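Local coordinates for uncharacterized protein (Bordetella bronchiseptica, PDB 4XG0) that probably acts as a nucleotide-dependent kinase of the DUF1537 family, phosphorylating acid sugars in catabolic pathways, at residues A[28-33]-A[71-76]; A[42-47]-A[242-247]. All blocks are in the same frame, centred on the assembly; numbering follows the deposited sequence. Where two conformers were deposited one is given.

Interaction 1: A[28-33]-A[71-76]; sequences IGIVAD and AEVLAV
I30, V76 and I28 carry most of the surface buried between two parallel strands, 28-32 and 73-76, whose axes run 4.8 Å apart at an angle of 11°. I30 faces the side of the sheet shared with I28, V73 and A75. Its CG1 stands anti to its own carbonyl carbon (chi1 -62°), and the extended chain beyond brings CD1 obliquely across V73, to 3.6 Å from V73 CG1. The small A75 beside I30 leaves room for this branched neighbour, with I30 CB 4.0 Å from A75 CB. I28 lies alongside V73, its CB and CD1 both against V73 CG2. V76 belongs to the other face, with V31 and L74; its CG2, held between the backbone N and the carbonyl carbon (chi1 -51°), rests 3.5 Å from I30 O. Between the two faces, the backbone of I30 is bonded to residues on either side of its partner A75: its N donates to L74 O at 2.9 Å, nearly straight, and its O accepts V76 N at 3.0 Å. Three more such bonds complete the set. Beta-branched residues suit such extended strands; G29, without a side chain, bonds through its backbone to strand 106-110 on the other side. The pair lies in the central parallel sheet of an alpha/beta domain assigned to the sugar-binding N-terminal family.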
ATOM      1  N   ILE A  28     -10.651   6.345   6.012  1.00 28.20           N
ATOM      2  CA  ILE A  28      -9.612   5.981   6.983  1.00 22.46           C
ATOM      3  C   ILE A  28      -9.504   7.059   8.012  1.00 24.75           C
ATOM      4  O   ILE A  28      -9.502   8.232   7.689  1.00 25.07           O
ATOM      5  CB  ILE A  28      -8.255   5.857   6.298  1.00 25.97           C
ATOM      6  CG1 ILE A  28      -8.234   4.654   5.363  1.00 25.77           C
ATOM      7  CG2 ILE A  28      -7.141   5.762   7.338  1.00 23.46           C
ATOM      8  CD1 ILE A  28      -7.272   4.801   4.213  1.00 22.31           C
ATOM      9  N   GLY A  29      -9.458   6.670   9.274  1.00 24.58           N
ATOM     10  CA  GLY A  29      -9.182   7.597  10.350  1.00 28.24           C
ATOM     11  C   GLY A  29      -7.823   7.284  10.968  1.00 27.83           C
ATOM     12  O   GLY A  29      -7.508   6.123  11.215  1.00 28.22           O
ATOM     13  N   ILE A  30      -7.027   8.321  11.208  1.00 24.74           N
ATOM     14  CA  ILE A  30      -5.737   8.218  11.884  1.00 24.03           C
ATOM     15  C   ILE A  30      -5.808   8.970  13.231  1.00 26.95           C
ATOM     16  O   ILE A  30      -6.006  10.178  13.271  1.00 27.24           O
ATOM     17  CB  ILE A  30      -4.599   8.844  11.056  1.00 22.93           C
ATOM     18  CG1 ILE A  30      -4.413   8.126   9.731  1.00 21.10           C
ATOM     19  CG2 ILE A  30      -3.298   8.783  11.866  1.00 29.33           C
ATOM     20  CD1 ILE A  30      -3.593   8.982   8.775  1.00 20.62           C
ATOM     21  N   VAL A  31      -5.692   8.240  14.346  1.00 26.14           N
ATOM     22  CA  VAL A  31      -5.613   8.846  15.677  1.00 28.04           C
ATOM     23  C   VAL A  31      -4.164   8.799  16.206  1.00 27.07           C
ATOM     24  O   VAL A  31      -3.651   7.719  16.500  1.00 26.03           O
ATOM     25  CB  VAL A  31      -6.505   8.070  16.671  1.00 28.87           C
ATOM     26  CG1 VAL A  31      -6.458   8.715  18.049  1.00 30.72           C
ATOM     27  CG2 VAL A  31      -7.925   8.003  16.176  1.00 33.70           C
ATOM     28  N   ALA A  32      -3.508   9.956  16.300  1.00 27.72           N
ATOM     29  CA  ALA A  32      -2.146  10.040  16.824  1.00 27.34           C
ATOM     30  C   ALA A  32      -2.111  10.742  18.156  1.00 31.11           C
ATOM     31  O   ALA A  32      -2.908  11.638  18.403  1.00 30.98           O
ATOM     32  CB  ALA A  32      -1.257  10.775  15.846  1.00 26.58           C
ATOM     33  N   ASP A  33      -1.169  10.360  19.016  1.00 29.79           N
ATOM     34  CA  ASP A  33      -1.116  10.979  20.321  1.00 37.10           C
ATOM     35  C   ASP A  33      -0.323  12.290  20.383  1.00 32.85           C
ATOM     36  O   ASP A  33      -0.295  12.945  21.416  1.00 33.82           O
ATOM     37  CB  ASP A  33      -0.641   9.967  21.384  1.00 33.35           C
ATOM     38  CG  ASP A  33       0.805   9.553  21.211  1.00 31.22           C
ATOM     39  OD1 ASP A  33       1.327   9.603  20.079  1.00 28.24           O
ATOM     40  OD2 ASP A  33       1.429   9.195  22.249  1.00 31.42           O
ATOM     41  N   ALA A  71     -12.665  14.664   1.900  1.00 40.33           N
ATOM     42  CA  ALA A  71     -11.497  13.884   2.342  1.00 33.19           C
ATOM     43  C   ALA A  71     -11.746  12.404   2.553  1.00 35.88           C
ATOM     44  O   ALA A  71     -12.778  11.995   3.091  1.00 36.95           O
ATOM     45  CB  ALA A  71     -10.929  14.466   3.595  1.00 39.33           C
ATOM     46  N   GLU A  72     -10.761  11.623   2.115  0.52 25.29           N
ATOM     47  CA  GLU A  72     -10.747  10.174   2.234  0.52 24.10           C
ATOM     48  C   GLU A  72     -10.119   9.749   3.566  0.52 23.61           C
ATOM     49  O   GLU A  72     -10.556   8.779   4.209  0.52 23.67           O
ATOM     50  CB  GLU A  72      -9.980   9.590   1.040  0.52 27.58           C
ATOM     51  CG  GLU A  72     -10.585  10.020  -0.327  0.52 34.53           C
ATOM     52  CD  GLU A  72      -9.763   9.577  -1.547  0.52 33.73           C
ATOM     53  OE1 GLU A  72     -10.236   8.628  -2.201  0.52 33.70           O
ATOM     54  OE2 GLU A  72      -8.682  10.161  -1.853  0.52 19.17           O
ATOM     55  N   VAL A  73      -9.121  10.518   4.002  1.00 23.52           N
ATOM     56  CA  VAL A  73      -8.366  10.234   5.253  1.00 23.29           C
ATOM     57  C   VAL A  73      -8.438  11.443   6.162  1.00 25.22           C
ATOM     58  O   VAL A  73      -8.218  12.569   5.725  1.00 25.87           O
ATOM     59  CB  VAL A  73      -6.870   9.952   4.954  1.00 21.33           C
ATOM     60  CG1 VAL A  73      -6.043   9.705   6.217  1.00 21.23           C
ATOM     61  CG2 VAL A  73      -6.726   8.815   3.995  1.00 20.17           C
ATOM     62  N   LEU A  74      -8.774  11.209   7.435  1.00 26.27           N
ATOM     63  CA  LEU A  74      -8.798  12.281   8.428  1.00 28.18           C
ATOM     64  C   LEU A  74      -7.843  11.932   9.554  1.00 29.39           C
ATOM     65  O   LEU A  74      -8.003  10.894  10.171  1.00 27.26           O
ATOM     66  CB  LEU A  74     -10.205  12.498   8.990  1.00 30.77           C
ATOM     67  CG  LEU A  74     -10.367  13.539  10.116  1.00 40.63           C
ATOM     68  CD1 LEU A  74      -9.655  14.878   9.880  1.00 36.81           C
ATOM     69  CD2 LEU A  74     -11.852  13.802  10.387  1.00 45.41           C
ATOM     70  N   ALA A  75      -6.861  12.806   9.789  1.00 27.85           N
ATOM     71  CA  ALA A  75      -5.847  12.634  10.832  1.00 27.56           C
ATOM     72  C   ALA A  75      -5.990  13.655  11.949  1.00 29.77           C
ATOM     73  O   ALA A  75      -6.183  14.859  11.723  1.00 31.20           O
ATOM     74  CB  ALA A  75      -4.451  12.708  10.236  1.00 25.97           C
ATOM     75  N   VAL A  76      -5.908  13.168  13.190  1.00 30.21           N
ATOM     76  CA  VAL A  76      -6.129  14.009  14.344  1.00 32.89           C
ATOM     77  C   VAL A  76      -5.080  13.715  15.410  1.00 32.11           C
ATOM     78  O   VAL A  76      -4.492  12.649  15.412  1.00 30.41           O
ATOM     79  CB  VAL A  76      -7.517  13.745  14.945  1.00 34.22           C
ATOM     80  CG1 VAL A  76      -8.555  13.835  13.859  1.00 35.13           C
ATOM     81  CG2 VAL A  76      -7.561  12.372  15.586  1.00 33.07           C
TER

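Interaction 2: A[42-47]-A[242-247]; sequences AVQFVR and LAAPLA
F45 and A247 form the tight side of a helix-helix contact within the layer that covers one face of the parallel sheet in this alpha/beta domain. The segments 42-47 and 242-247 run in roughly the same direction, crossing at -33° with their axes 8.4 Å apart, a close approach made possible by three alanines. A247 CB sits over one face of the F45 ring, 3.7 Å from its centroid, a CH-pi contact. F45 CG lies anti to the carbonyl carbon (chi1 -73°), which sends the ring out toward the second helix. There F45 CE2 meets A247 CA at 3.5 Å, while L246 CB and A243 O approach the ring obliquely. A flat aromatic suits this place because it fits between helix 242-247 and the sheet, where I30 CD1 lies over the opposite face of the ring. Toward solvent the packing is looser: partly exposed Q44 meets A243 and A244 through few atoms, its CB 4.0 Å from A243 CB. The Q44 side chain also comes within about 4 Å of a bound sulfate ion, probably from the crystallisation liquor. The bend of the Q44 chain at chi2 (-55°) brings OE1 to 3.6 Å from A244 CB.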
ATOM      1  N   ALA A  42       0.052  11.397   8.409  1.00 21.28           N
ATOM      2  CA  ALA A  42      -0.855  11.923   7.388  1.00 20.48           C
ATOM      3  C   ALA A  42      -0.159  12.154   6.050  1.00 19.38           C
ATOM      4  O   ALA A  42      -0.748  11.874   5.005  1.00 18.67           O
ATOM      5  CB  ALA A  42      -1.496  13.171   7.861  1.00 24.49           C
ATOM      6  N   VAL A  43       1.070  12.666   6.046  1.00 19.34           N
ATOM      7  CA  VAL A  43       1.722  12.929   4.738  1.00 18.74           C
ATOM      8  C   VAL A  43       2.003  11.618   4.004  1.00 16.48           C
ATOM      9  O   VAL A  43       1.978  11.546   2.794  1.00 19.24           O
ATOM     10  CB  VAL A  43       2.975  13.788   4.893  1.00 22.98           C
ATOM     11  CG1 VAL A  43       3.649  14.024   3.494  1.00 21.36           C
ATOM     12  CG2 VAL A  43       2.581  15.133   5.448  1.00 30.89           C
ATOM     13  N   GLN A  44       2.214  10.542   4.765  1.00 19.76           N
ATOM     14  CA  GLN A  44       2.374   9.251   4.110  1.00 18.00           C
ATOM     15  C   GLN A  44       1.167   8.802   3.356  1.00 21.01           C
ATOM     16  O   GLN A  44       1.297   8.163   2.326  1.00 17.71           O
ATOM     17  CB  GLN A  44       2.859   8.203   5.099  1.00 23.69           C
ATOM     18  CG  GLN A  44       4.236   8.529   5.600  1.00 22.84           C
ATOM     19  CD  GLN A  44       5.264   8.712   4.444  1.00 30.83           C
ATOM     20  OE1 GLN A  44       5.349   7.901   3.534  1.00 35.16           O
ATOM     21  NE2 GLN A  44       6.015   9.786   4.489  1.00 38.85           N
ATOM     22  N   PHE A  45      -0.037   9.116   3.867  1.00 21.20           N
ATOM     23  CA  PHE A  45      -1.240   8.827   3.109  1.00 17.12           C
ATOM     24  C   PHE A  45      -1.390   9.700   1.895  1.00 18.37           C
ATOM     25  O   PHE A  45      -1.790   9.203   0.856  1.00 17.55           O
ATOM     26  CB  PHE A  45      -2.486   8.834   4.008  1.00 17.76           C
ATOM     27  CG  PHE A  45      -2.558   7.642   4.899  1.00 17.65           C
ATOM     28  CD1 PHE A  45      -1.702   7.498   5.952  1.00 17.48           C
ATOM     29  CD2 PHE A  45      -3.457   6.629   4.609  1.00 18.16           C
ATOM     30  CE1 PHE A  45      -1.780   6.380   6.759  1.00 18.55           C
ATOM     31  CE2 PHE A  45      -3.519   5.498   5.423  1.00 19.44           C
ATOM     32  CZ  PHE A  45      -2.686   5.380   6.451  1.00 18.31           C
ATOM     33  N   VAL A  46      -1.052  10.983   2.003  1.00 16.12           N
ATOM     34  CA  VAL A  46      -1.055  11.872   0.852  1.00 18.79           C
ATOM     35  C   VAL A  46      -0.141  11.345  -0.258  1.00 15.47           C
ATOM     36  O   VAL A  46      -0.466  11.422  -1.469  1.00 19.07           O
ATOM     37  CB  VAL A  46      -0.546  13.240   1.256  1.00 23.92           C
ATOM     38  CG1 VAL A  46      -0.258  14.092   0.007  1.00 33.65           C
ATOM     39  CG2 VAL A  46      -1.533  13.934   2.168  1.00 29.50           C
ATOM     40  N   ARG A  47       1.009  10.817   0.152  1.00 19.64           N
ATOM     41  CA  ARG A  47       2.040  10.353  -0.780  1.00 18.27           C
ATOM     42  C   ARG A  47       1.614   9.092  -1.509  1.00 20.40           C
ATOM     43  O   ARG A  47       2.104   8.807  -2.621  1.00 21.97           O
ATOM     44  CB  ARG A  47       3.422  10.228  -0.086  1.00 17.74           C
ATOM     45  CG  ARG A  47       3.937  11.550   0.293  1.00 21.45           C
ATOM     46  CD  ARG A  47       5.306  11.527   0.912  1.00 35.89           C
ATOM     47  NE  ARG A  47       5.976  12.803   0.665  1.00 42.35           N
ATOM     48  CZ  ARG A  47       7.104  13.191   1.258  1.00 45.43           C
ATOM     49  NH1 ARG A  47       7.628  14.376   0.957  1.00 43.75           N
ATOM     50  NH2 ARG A  47       7.699  12.401   2.149  1.00 45.45           N
ATOM     51  N   LEU A 242       4.499   1.877  10.115  1.00 18.30           N
ATOM     52  CA  LEU A 242       3.344   1.206   9.536  1.00 16.99           C
ATOM     53  C   LEU A 242       2.543   2.108   8.588  1.00 18.90           C
ATOM     54  O   LEU A 242       1.713   1.632   7.812  1.00 18.61           O
ATOM     55  CB  LEU A 242       2.428   0.705  10.622  1.00 20.01           C
ATOM     56  CG  LEU A 242       2.493  -0.811  10.760  1.00 19.21           C
ATOM     57  CD1 LEU A 242       1.711  -1.239  11.970  1.00 23.96           C
ATOM     58  CD2 LEU A 242       2.005  -1.581   9.578  1.00 19.56           C
ATOM     59  N   ALA A 243       2.810   3.403   8.630  1.00 19.14           N
ATOM     60  CA  ALA A 243       1.975   4.367   7.893  1.00 24.34           C
ATOM     61  C   ALA A 243       1.905   4.179   6.390  1.00 21.01           C
ATOM     62  O   ALA A 243       0.822   3.965   5.830  1.00 16.92           O
ATOM     63  CB  ALA A 243       2.370   5.797   8.252  1.00 20.60           C
ATOM     64  N   ALA A 244       3.025   4.262   5.689  1.00 18.66           N
ATOM     65  CA  ALA A 244       2.986   4.116   4.241  1.00 19.55           C
ATOM     66  C   ALA A 244       2.529   2.699   3.813  1.00 18.09           C
ATOM     67  O   ALA A 244       1.730   2.542   2.906  1.00 17.91           O
ATOM     68  CB  ALA A 244       4.304   4.472   3.663  1.00 18.13           C
ATOM     69  N   PRO A 245       3.023   1.645   4.482  1.00 16.26           N
ATOM     70  CA  PRO A 245       2.530   0.310   4.147  1.00 17.05           C
ATOM     71  C   PRO A 245       1.004   0.208   4.235  1.00 17.13           C
ATOM     72  O   PRO A 245       0.409  -0.389   3.348  1.00 17.27           O
ATOM     73  CB  PRO A 245       3.221  -0.583   5.217  1.00 20.23           C
ATOM     74  CG  PRO A 245       4.488   0.152   5.470  1.00 18.97           C
ATOM     75  CD  PRO A 245       4.139   1.610   5.443  1.00 17.25           C
ATOM     76  N   LEU A 246       0.392   0.815   5.238  1.00 17.58           N
ATOM     77  CA  LEU A 246      -1.050   0.746   5.387  1.00 19.59           C
ATOM     78  C   LEU A 246      -1.730   1.598   4.324  1.00 17.00           C
ATOM     79  O   LEU A 246      -2.723   1.169   3.731  1.00 18.85           O
ATOM     80  CB  LEU A 246      -1.482   1.212   6.769  1.00 19.02           C
ATOM     81  CG  LEU A 246      -1.172   0.244   7.890  1.00 23.44           C
ATOM     82  CD1 LEU A 246      -1.349   0.921   9.280  1.00 25.19           C
ATOM     83  CD2 LEU A 246      -2.053  -1.051   7.728  1.00 23.84           C
ATOM     84  N   ALA A 247      -1.212   2.800   4.113  1.00 18.49           N
ATOM     85  CA  ALA A 247      -1.726   3.642   2.988  1.00 16.93           C
ATOM     86  C   ALA A 247      -1.768   2.865   1.677  1.00 19.12           C
ATOM     87  O   ALA A 247      -2.755   2.916   0.911  1.00 19.10           O
ATOM     88  CB  ALA A 247      -0.886   4.881   2.839  1.00 17.01           C
TER

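In the fold
Both contacts are buried in the same N-terminal domain, but they join different layers of it. Interaction 1 lies within the parallel sheet and is held by backbone hydrogen bonds; interaction 2 joins two helices packed on that sheet, has no hydrogen bond across it and rests on packing, partly of the F45 ring on helix backbone, with a partly exposed border that interaction 1 lacks. Strand 28-32 leads directly into helix 35-47, so one strand-helix unit serves both. The layers meet at F45, whose CD1 lies 3.7 Å from I30 CD1, and at A42, whose CB is 3.8 Å from A75 CB. Aliphatic chains on one sheet face pack against the ring that also reaches helix 240-252.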